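Local coordinates for VIN1 (Oscarella pearsei, PDB 6BFI), which binds actin filaments and may play a role in cell-cell adhesion, at residues A[515-520]-A[524-529]; A[661-664]-A[670-673]; A[231-236]-A[446-451]; A[82-87]-A[113-118]; A[125-130]-A[176-181]. All coordinates share one frame; numbering follows the deposited sequence.

The five contacts are spread through an all-helical chain of the vinculin family. Along the sequence they follow one another without overlap: interaction 4, interaction 5, interaction 3, interaction 1 and interaction 2. Interactions 4 and 5 share the long helix 102-145, and their centres are about 24 Å apart. Interaction 3 joins segments whose nearest ends are 210 residues apart and lies about 31 Å, centre to centre, from interaction 5. Interactions 1 and 2 lie on opposite sides of the chain's centre, their own centres about 70 Å apart. None of the five touches another. Each is a separate local pairing of two helices, or of a helix and a loop, in this multi-bundle protein.

Interaction 1: residues A[515-520]-A[524-529]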
# COMPACT_ATOMS: atom_id res chain seq x y z
N LYS A 515 15.41 30.31 29.02
CA LYS A 515 16.23 31.48 29.33
C LYS A 515 15.65 32.25 30.50
O LYS A 515 16.40 32.77 31.34
CB LYS A 515 16.35 32.37 28.09
CG LYS A 515 17.15 31.77 26.95
CD LYS A 515 17.36 32.77 25.82
CE LYS A 515 16.05 33.16 25.16
NZ LYS A 515 16.25 34.08 24.00
N ARG A 516 14.32 32.34 30.58
CA ARG A 516 13.68 33.00 31.72
C ARG A 516 14.01 32.27 33.02
O ARG A 516 14.34 32.91 34.03
CB ARG A 516 12.17 33.06 31.50
CG ARG A 516 11.39 33.50 32.72
CD ARG A 516 9.90 33.22 32.56
NE ARG A 516 9.17 33.50 33.79
CZ ARG A 516 9.01 32.63 34.78
NH1 ARG A 516 9.53 31.41 34.69
NH2 ARG A 516 8.33 32.97 35.87
N ILE A 517 13.92 30.94 33.01
CA ILE A 517 14.24 30.16 34.20
C ILE A 517 15.73 30.25 34.52
O ILE A 517 16.14 30.13 35.68
CB ILE A 517 13.77 28.71 34.02
CG1 ILE A 517 12.26 28.66 33.80
CG2 ILE A 517 14.15 27.85 35.21
CD1 ILE A 517 11.72 27.28 33.47
N ALA A 518 16.56 30.48 33.51
CA ALA A 518 18.00 30.55 33.73
C ALA A 518 18.42 31.88 34.34
O ALA A 518 19.27 31.92 35.24
CB ALA A 518 18.75 30.31 32.42
N LEU A 519 17.83 32.99 33.88
CA LEU A 519 18.20 34.30 34.41
C LEU A 519 17.63 34.50 35.81
O LEU A 519 18.37 34.69 36.78
CB LEU A 519 17.74 35.40 33.46
CG LEU A 519 18.52 35.50 32.15
CD1 LEU A 519 18.12 36.73 31.37
CD2 LEU A 519 20.02 35.49 32.41
N ALA A 520 16.30 34.48 35.93
CA ALA A 520 15.66 34.53 37.24
C ALA A 520 15.73 33.15 37.87
O ALA A 520 15.25 32.17 37.30
CB ALA A 520 14.21 34.99 37.10
N SER A 524 16.18 24.55 39.23
CA SER A 524 17.01 24.01 38.15
C SER A 524 16.40 22.78 37.50
O SER A 524 16.73 22.47 36.35
CB SER A 524 18.41 23.69 38.67
OG SER A 524 19.35 24.67 38.27
N MET A 525 15.52 22.07 38.22
CA MET A 525 14.82 20.94 37.61
C MET A 525 13.99 21.40 36.42
O MET A 525 13.94 20.72 35.39
CB MET A 525 13.93 20.27 38.65
CG MET A 525 14.67 19.81 39.90
SD MET A 525 15.83 18.47 39.58
CE MET A 525 14.71 17.13 39.20
N LYS A 526 13.35 22.57 36.53
CA LYS A 526 12.67 23.16 35.39
C LYS A 526 13.64 23.44 34.25
O LYS A 526 13.27 23.31 33.07
CB LYS A 526 11.96 24.45 35.81
CG LYS A 526 10.56 24.25 36.36
CD LYS A 526 9.56 24.03 35.23
CE LYS A 526 8.14 24.02 35.74
NZ LYS A 526 7.15 23.90 34.63
N LEU A 527 14.88 23.81 34.57
CA LEU A 527 15.83 24.16 33.53
C LEU A 527 16.33 22.93 32.78
O LEU A 527 16.44 22.95 31.55
CB LEU A 527 17.01 24.93 34.12
CG LEU A 527 18.01 25.43 33.08
CD1 LEU A 527 17.43 26.58 32.27
CD2 LEU A 527 19.31 25.84 33.73
N ILE A 528 16.65 21.85 33.50
CA ILE A 528 17.09 20.63 32.82
C ILE A 528 15.93 19.99 32.08
O ILE A 528 16.11 19.44 30.98
CB ILE A 528 17.74 19.65 33.82
CG1 ILE A 528 16.90 19.53 35.09
CG2 ILE A 528 19.16 20.06 34.12
CD1 ILE A 528 17.52 18.64 36.15
N ALA A 529 14.73 20.04 32.65
CA ALA A 529 13.56 19.49 31.96
C ALA A 529 13.29 20.23 30.66
O ALA A 529 13.18 19.62 29.59
CB ALA A 529 12.34 19.53 32.88
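Ile517 and Leu527 have the closest CA atoms between two nearly antiparallel helix ends, 6.2 Å from CA to CA. Segment 515-520 is the last turn of helix 496-519, and Ala520 is the first residue to leave helical geometry. Segment 524-529 lies at the beginning of the next helix, after a link of three residues. The two short axes approach to 9.2 Å with 147° between their directions, as in a helical hairpin. The side-chain contact is apolar. Ile517 points toward the other helix, and its CD1 lies 3.7 Å from CB of Lys526. Its CG2 branch faces the base of Leu527, with 4.2 Å from CG2 to Leu527 CB. Lys526 gives only the root of its chain to this packing; a bend at chi2 (-78°) turns its amine end away. Leu527 has CG opposite its backbone N (chi1 -176°), and Leu527 CD1 lies 4.0 Å from Ala518 CB. Ile517, Ala518 and Leu527 are buried, while Lys526 is at the exposed margin. Phe595 of helix 589-615 touches both Ala518 and Leu527. Helix 572-584 packs on the second segment, with Val582 against Leu527.

Interaction 2: residues A[661-664]-A[670-673]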
# COMPACT_ATOMS: atom_id res chain seq x y z
N PRO A 661 -25.30 8.54 -23.10
CA PRO A 661 -25.65 8.12 -21.73
C PRO A 661 -25.19 6.69 -21.45
O PRO A 661 -25.04 5.87 -22.36
CB PRO A 661 -27.17 8.23 -21.70
CG PRO A 661 -27.47 9.32 -22.67
CD PRO A 661 -26.45 9.18 -23.77
N LEU A 662 -24.95 6.42 -20.17
CA LEU A 662 -24.40 5.14 -19.77
C LEU A 662 -25.40 4.01 -20.05
O LEU A 662 -26.61 4.20 -19.90
CB LEU A 662 -24.05 5.15 -18.28
CG LEU A 662 -22.74 5.83 -17.89
CD1 LEU A 662 -22.68 6.03 -16.38
CD2 LEU A 662 -21.56 5.00 -18.37
N PRO A 663 -24.92 2.84 -20.45
CA PRO A 663 -25.80 1.67 -20.54
C PRO A 663 -26.28 1.27 -19.16
O PRO A 663 -25.72 1.73 -18.15
CB PRO A 663 -24.89 0.59 -21.15
CG PRO A 663 -23.73 1.33 -21.74
CD PRO A 663 -23.55 2.54 -20.88
N PRO A 664 -27.33 0.45 -19.07
CA PRO A 664 -27.74 -0.06 -17.76
C PRO A 664 -26.59 -0.77 -17.06
O PRO A 664 -25.84 -1.53 -17.68
CB PRO A 664 -28.88 -1.03 -18.10
CG PRO A 664 -29.44 -0.49 -19.38
CD PRO A 664 -28.26 0.05 -20.14
N ILE A 670 -18.02 -3.70 -18.13
CA ILE A 670 -16.80 -3.27 -18.80
C ILE A 670 -16.96 -1.86 -19.35
O ILE A 670 -16.06 -1.02 -19.24
CB ILE A 670 -16.43 -4.27 -19.91
CG1 ILE A 670 -16.22 -5.67 -19.32
CG2 ILE A 670 -15.18 -3.82 -20.64
CD1 ILE A 670 -15.93 -6.74 -20.36
N HIS A 671 -18.13 -1.58 -19.95
CA HIS A 671 -18.38 -0.25 -20.49
C HIS A 671 -18.39 0.80 -19.39
O HIS A 671 -17.92 1.92 -19.59
CB HIS A 671 -19.70 -0.23 -21.26
CG HIS A 671 -19.95 1.04 -22.01
ND1 HIS A 671 -20.26 2.22 -21.38
CD2 HIS A 671 -19.95 1.30 -23.34
CE1 HIS A 671 -20.43 3.17 -22.29
NE2 HIS A 671 -20.25 2.63 -23.49
N HIS A 672 -18.94 0.46 -18.22
CA HIS A 672 -18.93 1.41 -17.11
C HIS A 672 -17.51 1.71 -16.65
O HIS A 672 -17.17 2.88 -16.41
CB HIS A 672 -19.78 0.88 -15.96
CG HIS A 672 -21.25 1.10 -16.13
ND1 HIS A 672 -21.94 2.05 -15.42
CD2 HIS A 672 -22.15 0.51 -16.94
CE1 HIS A 672 -23.21 2.03 -15.77
NE2 HIS A 672 -23.37 1.10 -16.70
N ALA A 673 -16.67 0.68 -16.51
CA ALA A 673 -15.29 0.91 -16.10
C ALA A 673 -14.54 1.76 -17.13
O ALA A 673 -13.83 2.72 -16.79
CB ALA A 673 -14.57 -0.42 -15.87
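His672 and Pro663 make the single hydrogen bond across this contact between a proline-rich loop and a helix. NE2 of His672 donates to O of Pro663 at 2.8 Å, with an N-H...O angle of 140°, so the bond is bent. The donor stands above the carbonyl plane, and the oxygen is tilted from the imidazole plane.

The second kind of interaction is CH-pi. Pro663 sets its CG over one face of the His671 ring, the two side chains crossing at about a right angle. This CG lies 3.7 Å from the centroid of the His671 ring, 15° off the normal, displaced toward the rim. The neighbouring CD of Pro663 comes to 3.3 Å from His671 ND1. With CG of His671 opposite its backbone N (chi1 -172°), the imidazole is brought to the proline.

The rest is van der Waals packing of Leu662 on the two imidazoles. Its CD2 methyl lies over one face of the His672 ring, and its CD1 is 4.1 Å from His672 CE1. The same CD2 reaches the edge of the His671 ring. An alanine in place of His672 would probably leave the Pro663 carbonyl without this donor and Leu662 without the ring it packs on.

The contact closes the loop between helices 649-659 and 669-682 back on the first turn of the latter. His671 also touches Met657 and Leu658 of helix 649-659, and Ala703 and Ser706 of helix 690-710.

Interaction 3: residues A[231-236]-A[446-451]; sequences RDYVIQ and RDISTA
Tyr233 and Asp447 make the hydrogen bond of a long-range contact between two helices of the helical-bundle architecture of the vinculin family. Helix 224-249 supplies the tyrosine; residues 447-451, near the C-terminal end of helix 432-449, receive it. The tyrosine hydroxyl donates to OD2 of Asp447 at 2.6 Å, meeting the oxygen from above the carboxylate plane. Ring and carboxylate planes are 32° apart. The ring reaches across because CG of Tyr233 is anti to the backbone N (chi1 165°). Ala451 lays its CB over one face of the ring, 4.1 Å from the Tyr233 centroid, a CH-pi contact. Ile448 brings CD1 to 4.0 Å from Tyr233 CE2, crossing the tyrosine at about a right angle. Lys237, one turn on along the first helix, is a further hydrogen-bond partner of the hydroxyl. A phenylalanine here would probably leave Asp447 OD2 without its hydroxyl donor and Lys237 NZ without this partner. Thr450 also lies beside the ring, with OG1 3.5 Å from Tyr233 CE1. That hydroxyl is turned back to its own segment: Thr450 OG1 donates to Asp447 O at 2.5 Å, in the carbonyl plane.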
# COMPACT_ATOMS: atom_id res chain seq x y z
N ARG A 231 5.76 -15.95 26.85
CA ARG A 231 6.00 -17.14 26.04
C ARG A 231 4.81 -17.44 25.13
O ARG A 231 4.96 -17.57 23.91
CB ARG A 231 6.31 -18.33 26.94
CG ARG A 231 6.46 -19.64 26.20
CD ARG A 231 6.33 -20.80 27.16
NE ARG A 231 5.05 -20.77 27.86
CZ ARG A 231 4.79 -21.42 28.98
NH1 ARG A 231 5.73 -22.16 29.56
NH2 ARG A 231 3.59 -21.33 29.54
N ASP A 232 3.61 -17.54 25.72
CA ASP A 232 2.43 -17.88 24.93
C ASP A 232 2.09 -16.79 23.92
O ASP A 232 1.48 -17.08 22.89
CB ASP A 232 1.24 -18.14 25.86
CG ASP A 232 1.50 -19.27 26.83
OD1 ASP A 232 2.43 -20.07 26.58
OD2 ASP A 232 0.77 -19.37 27.84
N TYR A 233 2.47 -15.55 24.20
CA TYR A 233 2.32 -14.49 23.21
C TYR A 233 3.19 -14.76 22.00
O TYR A 233 2.73 -14.61 20.85
CB TYR A 233 2.66 -13.13 23.84
CG TYR A 233 2.87 -12.02 22.83
CD1 TYR A 233 1.80 -11.31 22.31
CD2 TYR A 233 4.15 -11.68 22.40
CE1 TYR A 233 1.99 -10.30 21.39
CE2 TYR A 233 4.35 -10.67 21.48
CZ TYR A 233 3.26 -9.98 20.98
OH TYR A 233 3.46 -8.97 20.06
N VAL A 234 4.44 -15.16 22.22
CA VAL A 234 5.30 -15.47 21.08
C VAL A 234 4.80 -16.71 20.35
O VAL A 234 4.83 -16.77 19.11
CB VAL A 234 6.76 -15.63 21.54
CG1 VAL A 234 7.67 -15.91 20.35
CG2 VAL A 234 7.22 -14.37 22.28
N ILE A 235 4.31 -17.70 21.09
CA ILE A 235 3.75 -18.90 20.46
C ILE A 235 2.57 -18.53 19.58
O ILE A 235 2.39 -19.07 18.49
CB ILE A 235 3.36 -19.93 21.53
CG1 ILE A 235 4.57 -20.32 22.37
CG2 ILE A 235 2.76 -21.17 20.87
CD1 ILE A 235 4.25 -21.26 23.52
N GLN A 236 1.73 -17.59 20.04
CA GLN A 236 0.56 -17.21 19.26
C GLN A 236 0.96 -16.39 18.04
O GLN A 236 0.36 -16.52 16.97
CB GLN A 236 -0.44 -16.44 20.12
CG GLN A 236 -1.68 -17.24 20.49
CD GLN A 236 -2.51 -17.64 19.28
OE1 GLN A 236 -2.41 -17.02 18.22
NE2 GLN A 236 -3.33 -18.67 19.43
N ARG A 446 0.68 -1.85 18.63
CA ARG A 446 -0.21 -2.22 19.73
C ARG A 446 0.05 -3.66 20.18
O ARG A 446 0.20 -3.94 21.38
CB ARG A 446 -1.67 -2.05 19.31
CG ARG A 446 -2.08 -0.62 18.97
CD ARG A 446 -3.57 -0.55 18.68
NE ARG A 446 -4.08 0.82 18.71
CZ ARG A 446 -4.40 1.53 17.63
NH1 ARG A 446 -4.27 1.00 16.42
NH2 ARG A 446 -4.85 2.77 17.77
N ASP A 447 0.13 -4.58 19.21
CA ASP A 447 0.30 -5.99 19.53
C ASP A 447 1.56 -6.24 20.35
O ASP A 447 1.52 -6.91 21.39
CB ASP A 447 0.31 -6.82 18.25
CG ASP A 447 0.42 -8.31 18.52
OD1 ASP A 447 -0.57 -8.91 18.98
OD2 ASP A 447 1.51 -8.88 18.27
N ILE A 448 2.70 -5.70 19.89
CA ILE A 448 3.94 -5.89 20.65
C ILE A 448 3.90 -5.11 21.95
O ILE A 448 4.56 -5.48 22.93
CB ILE A 448 5.16 -5.51 19.79
CG1 ILE A 448 6.46 -5.88 20.52
CG2 ILE A 448 5.16 -4.02 19.47
CD1 ILE A 448 6.50 -7.33 21.00
N SER A 449 3.11 -4.03 22.01
CA SER A 449 2.97 -3.29 23.25
C SER A 449 2.27 -4.12 24.32
O SER A 449 2.50 -3.90 25.52
CB SER A 449 2.20 -1.99 23.01
OG SER A 449 2.91 -1.13 22.12
N THR A 450 1.43 -5.08 23.92
CA THR A 450 0.80 -5.94 24.92
C THR A 450 1.80 -6.76 25.73
O THR A 450 1.47 -7.22 26.82
CB THR A 450 -0.21 -6.89 24.27
OG1 THR A 450 0.48 -7.88 23.50
CG2 THR A 450 -1.18 -6.12 23.38
N ALA A 451 3.02 -6.95 25.22
CA ALA A 451 4.00 -7.80 25.87
C ALA A 451 5.03 -7.04 26.69
O ALA A 451 5.87 -7.67 27.35
CB ALA A 451 4.72 -8.66 24.82

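Interaction 4: residues A[82-87]-A[113-118]; sequences QQAAVF and RGVING
Gly114 and Ala84 have the nearest CA atoms across the two segments, 5.0 Å apart, in a pair of nearly antiparallel helices. The short axes come within 8.0 Å at 158° between their directions. Gly114 is the first residue of segment 113-118 to take part. It presents bare backbone, and the Ala84 methyl points toward this helix: Ala84 CB is 3.4 Å from Gly114 C. A side chain at Gly114 would point toward the other helix, and its CB would fall 2.8 Å from Ala84 CB, too near for two carbons. The absence of a side chain at Gly114 is consistent with the close approach here.

Val115 follows and supplies the side chain of this segment in the contact. Its backbone N lies 3.5 Å from Ala84 CB. Its CG1 packs alongside the same methyl, 3.7 Å from Ala84 CB. CG1 sits opposite the carbonyl carbon, beside the backbone N (chi1 -67°), and this turns it to the alanines. Val115 CG1 also comes to 3.8 Å from Ala85 N. The Ala84 methyl rests on the Gly114 backbone and, beside it, on Val115 CG1; these contacts are van der Waals.

Helix 41-59 covers one side of the pair, where Val51 touches both Ala85 and Val115. Helix 8-32 adds Val21 against Val115. Further along, Ile116 turns to helices 8-32 and 763-778.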
# COMPACT_ATOMS: atom_id res chain seq x y z
N GLN A 82 -6.25 -34.06 -24.14
CA GLN A 82 -5.94 -34.77 -25.37
C GLN A 82 -7.16 -34.84 -26.29
O GLN A 82 -7.04 -34.71 -27.51
CB GLN A 82 -5.41 -36.17 -25.07
CG GLN A 82 -3.96 -36.19 -24.63
CD GLN A 82 -3.42 -37.60 -24.43
OE1 GLN A 82 -3.76 -38.27 -23.46
NE2 GLN A 82 -2.57 -38.04 -25.35
N GLN A 83 -8.35 -35.02 -25.71
CA GLN A 83 -9.57 -35.02 -26.51
C GLN A 83 -9.80 -33.66 -27.15
O GLN A 83 -10.26 -33.58 -28.30
CB GLN A 83 -10.76 -35.43 -25.65
CG GLN A 83 -12.06 -35.58 -26.43
CD GLN A 83 -11.91 -36.54 -27.60
OE1 GLN A 83 -11.74 -37.74 -27.41
NE2 GLN A 83 -11.99 -36.00 -28.81
N ALA A 84 -9.49 -32.58 -26.43
CA ALA A 84 -9.61 -31.25 -27.02
C ALA A 84 -8.66 -31.07 -28.20
O ALA A 84 -9.03 -30.50 -29.24
CB ALA A 84 -9.36 -30.17 -25.97
N ALA A 85 -7.42 -31.57 -28.06
CA ALA A 85 -6.50 -31.54 -29.20
C ALA A 85 -7.06 -32.32 -30.38
O ALA A 85 -6.93 -31.89 -31.54
CB ALA A 85 -5.14 -32.10 -28.78
N VAL A 86 -7.69 -33.47 -30.12
CA VAL A 86 -8.34 -34.23 -31.19
C VAL A 86 -9.41 -33.38 -31.86
O VAL A 86 -9.55 -33.37 -33.09
CB VAL A 86 -8.92 -35.54 -30.65
CG1 VAL A 86 -9.71 -36.27 -31.74
CG2 VAL A 86 -7.81 -36.43 -30.10
N PHE A 87 -10.19 -32.64 -31.05
CA PHE A 87 -11.20 -31.74 -31.62
C PHE A 87 -10.56 -30.71 -32.53
O PHE A 87 -11.13 -30.34 -33.56
CB PHE A 87 -11.98 -31.05 -30.51
CG PHE A 87 -13.10 -31.88 -29.94
CD1 PHE A 87 -13.23 -33.21 -30.29
CD2 PHE A 87 -14.02 -31.32 -29.07
CE1 PHE A 87 -14.26 -33.97 -29.77
CE2 PHE A 87 -15.05 -32.07 -28.55
CZ PHE A 87 -15.17 -33.40 -28.90
N ARG A 113 -11.30 -23.92 -26.51
CA ARG A 113 -11.39 -23.67 -25.08
C ARG A 113 -10.86 -24.85 -24.27
O ARG A 113 -10.34 -24.67 -23.16
CB ARG A 113 -12.84 -23.37 -24.70
CG ARG A 113 -13.04 -22.96 -23.25
CD ARG A 113 -14.50 -22.61 -23.00
NE ARG A 113 -15.40 -23.58 -23.62
CZ ARG A 113 -15.75 -24.73 -23.06
NH1 ARG A 113 -15.28 -25.06 -21.86
NH2 ARG A 113 -16.57 -25.55 -23.69
N GLY A 114 -10.95 -26.06 -24.84
CA GLY A 114 -10.60 -27.26 -24.10
C GLY A 114 -9.10 -27.46 -23.94
O GLY A 114 -8.66 -28.07 -22.97
N VAL A 115 -8.31 -26.96 -24.89
CA VAL A 115 -6.86 -27.07 -24.72
C VAL A 115 -6.37 -26.08 -23.67
O VAL A 115 -5.46 -26.37 -22.89
CB VAL A 115 -6.13 -26.89 -26.06
CG1 VAL A 115 -6.45 -28.05 -27.00
CG2 VAL A 115 -6.49 -25.56 -26.71
N ILE A 116 -6.99 -24.89 -23.61
CA ILE A 116 -6.61 -23.90 -22.62
C ILE A 116 -7.00 -24.38 -21.22
O ILE A 116 -6.15 -24.52 -20.33
CB ILE A 116 -7.26 -22.54 -22.94
CG1 ILE A 116 -6.88 -22.09 -24.35
CG2 ILE A 116 -6.84 -21.49 -21.92
CD1 ILE A 116 -7.56 -20.81 -24.79
N ASN A 117 -8.30 -24.63 -21.01
CA ASN A 117 -8.75 -25.10 -19.70
C ASN A 117 -8.10 -26.42 -19.33
O ASN A 117 -7.72 -26.64 -18.17
CB ASN A 117 -10.27 -25.22 -19.68
CG ASN A 117 -10.97 -23.87 -19.74
OD1 ASN A 117 -10.41 -22.85 -19.34
ND2 ASN A 117 -12.21 -23.87 -20.22
N GLY A 118 -7.93 -27.31 -20.32
CA GLY A 118 -7.35 -28.62 -20.04
C GLY A 118 -5.89 -28.54 -19.64
O GLY A 118 -5.47 -29.22 -18.69

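Interaction 5: residues A[125-130]-A[176-181]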
# COMPACT_ATOMS: atom_id res chain seq x y z
N CYS A 125 -3.37 -29.88 -11.11
CA CYS A 125 -3.32 -31.00 -10.17
C CYS A 125 -1.93 -31.15 -9.58
O CYS A 125 -1.78 -31.45 -8.39
CB CYS A 125 -3.79 -32.29 -10.84
SG CYS A 125 -2.99 -32.73 -12.40
N ALA A 126 -0.89 -30.91 -10.39
CA ALA A 126 0.47 -30.88 -9.87
C ALA A 126 0.66 -29.74 -8.87
O ALA A 126 1.21 -29.94 -7.78
CB ALA A 126 1.47 -30.76 -11.02
N ASP A 127 0.20 -28.54 -9.23
CA ASP A 127 0.31 -27.40 -8.31
C ASP A 127 -0.40 -27.68 -7.00
O ASP A 127 0.09 -27.32 -5.92
CB ASP A 127 -0.24 -26.14 -8.97
CG ASP A 127 -0.00 -24.89 -8.13
OD1 ASP A 127 1.06 -24.26 -8.29
OD2 ASP A 127 -0.88 -24.55 -7.30
N ARG A 128 -1.57 -28.32 -7.06
CA ARG A 128 -2.29 -28.68 -5.85
C ARG A 128 -1.52 -29.71 -5.03
O ARG A 128 -1.54 -29.66 -3.80
CB ARG A 128 -3.68 -29.21 -6.19
CG ARG A 128 -4.71 -28.14 -6.49
CD ARG A 128 -6.07 -28.75 -6.77
NE ARG A 128 -6.05 -29.55 -7.99
CZ ARG A 128 -7.06 -30.32 -8.40
NH1 ARG A 128 -8.17 -30.39 -7.68
NH2 ARG A 128 -6.95 -31.02 -9.52
N SER A 129 -0.84 -30.64 -5.70
CA SER A 129 0.01 -31.58 -4.99
C SER A 129 1.10 -30.85 -4.21
O SER A 129 1.30 -31.09 -3.01
CB SER A 129 0.62 -32.58 -5.97
OG SER A 129 1.43 -33.54 -5.31
N GLU A 130 1.80 -29.93 -4.89
CA GLU A 130 2.87 -29.18 -4.23
C GLU A 130 2.33 -28.39 -3.03
O GLU A 130 2.90 -28.44 -1.94
CB GLU A 130 3.54 -28.24 -5.22
CG GLU A 130 4.03 -28.91 -6.50
CD GLU A 130 5.20 -29.86 -6.26
OE1 GLU A 130 5.86 -29.75 -5.21
OE2 GLU A 130 5.44 -30.71 -7.14
N GLU A 176 10.39 -20.25 0.86
CA GLU A 176 11.37 -19.49 0.09
C GLU A 176 11.59 -20.07 -1.30
O GLU A 176 12.01 -19.34 -2.20
CB GLU A 176 12.70 -19.43 0.85
CG GLU A 176 12.85 -18.22 1.74
CD GLU A 176 13.04 -16.93 0.96
OE1 GLU A 176 13.44 -17.00 -0.23
OE2 GLU A 176 12.80 -15.84 1.53
N GLN A 177 11.33 -21.37 -1.48
CA GLN A 177 11.31 -21.94 -2.82
C GLN A 177 10.04 -21.56 -3.57
O GLN A 177 10.08 -21.38 -4.80
CB GLN A 177 11.43 -23.47 -2.73
CG GLN A 177 11.03 -24.23 -3.99
CD GLN A 177 11.93 -23.94 -5.16
OE1 GLN A 177 13.09 -23.54 -4.98
NE2 GLN A 177 11.42 -24.12 -6.37
N ARG A 178 8.93 -21.39 -2.86
CA ARG A 178 7.64 -21.20 -3.52
C ARG A 178 7.45 -19.77 -4.01
O ARG A 178 7.06 -19.55 -5.16
CB ARG A 178 6.51 -21.59 -2.56
CG ARG A 178 5.12 -21.29 -3.08
CD ARG A 178 4.80 -22.10 -4.33
NE ARG A 178 3.39 -21.96 -4.71
CZ ARG A 178 2.83 -22.58 -5.75
NH1 ARG A 178 3.56 -23.37 -6.53
NH2 ARG A 178 1.54 -22.40 -6.01
N HIS A 179 7.71 -18.77 -3.15
CA HIS A 179 7.29 -17.42 -3.51
C HIS A 179 7.99 -16.82 -4.74
O HIS A 179 7.42 -15.92 -5.36
CB HIS A 179 7.40 -16.47 -2.31
CG HIS A 179 8.81 -16.11 -1.92
ND1 HIS A 179 9.60 -15.27 -2.67
CD2 HIS A 179 9.54 -16.44 -0.83
CE1 HIS A 179 10.77 -15.12 -2.08
NE2 HIS A 179 10.76 -15.82 -0.96
N PRO A 180 9.19 -17.26 -5.13
CA PRO A 180 9.73 -16.80 -6.43
C PRO A 180 8.98 -17.35 -7.64
O PRO A 180 9.30 -16.95 -8.77
CB PRO A 180 11.18 -17.30 -6.41
CG PRO A 180 11.51 -17.41 -4.97
CD PRO A 180 10.25 -17.90 -4.33
N GLU A 181 8.01 -18.24 -7.46
CA GLU A 181 7.28 -18.81 -8.58
C GLU A 181 5.92 -18.16 -8.81
O GLU A 181 5.30 -18.42 -9.84
CB GLU A 181 7.08 -20.32 -8.37
CG GLU A 181 8.37 -21.13 -8.46
CD GLU A 181 8.15 -22.61 -8.24
OE1 GLU A 181 7.14 -22.98 -7.60
OE2 GLU A 181 8.98 -23.42 -8.71
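Asp127 and Arg178 both send their side chains out with CG opposite the backbone N (chi1 -174° and 174°). The arginine then bends at chi2 (63°) and extends to its guanidinium, which meets the carboxylate end-on. Both terminal nitrogens bind a single oxygen. NH2 of Arg178 donates to OD1 of Asp127 at 3.0 Å, on the syn lone pair. NH1 of Arg178 donates to the same OD1 at 3.2 Å, from above the carboxylate plane. The oxygen lies in the guanidinium plane, although carboxylate and guanidinium planes are turned well away from each other. This is a salt bridge between helix 102-145 and the end of helix 154-178, two members of the all-helical vinculin fold. The arginine belongs to a small charge network, since Glu181 OE1 is 3.8 Å from Arg178 NH1, a long salt bridge. The two carboxylates probably balance the buried positive charge. Both Asp127 and Arg178 are buried. Thr7 OG1 makes a weak hydrogen bond to Asp127 OD1, and His6 touches both residues. Along helix 102-145, Val131 and Met134 lie against the arginine.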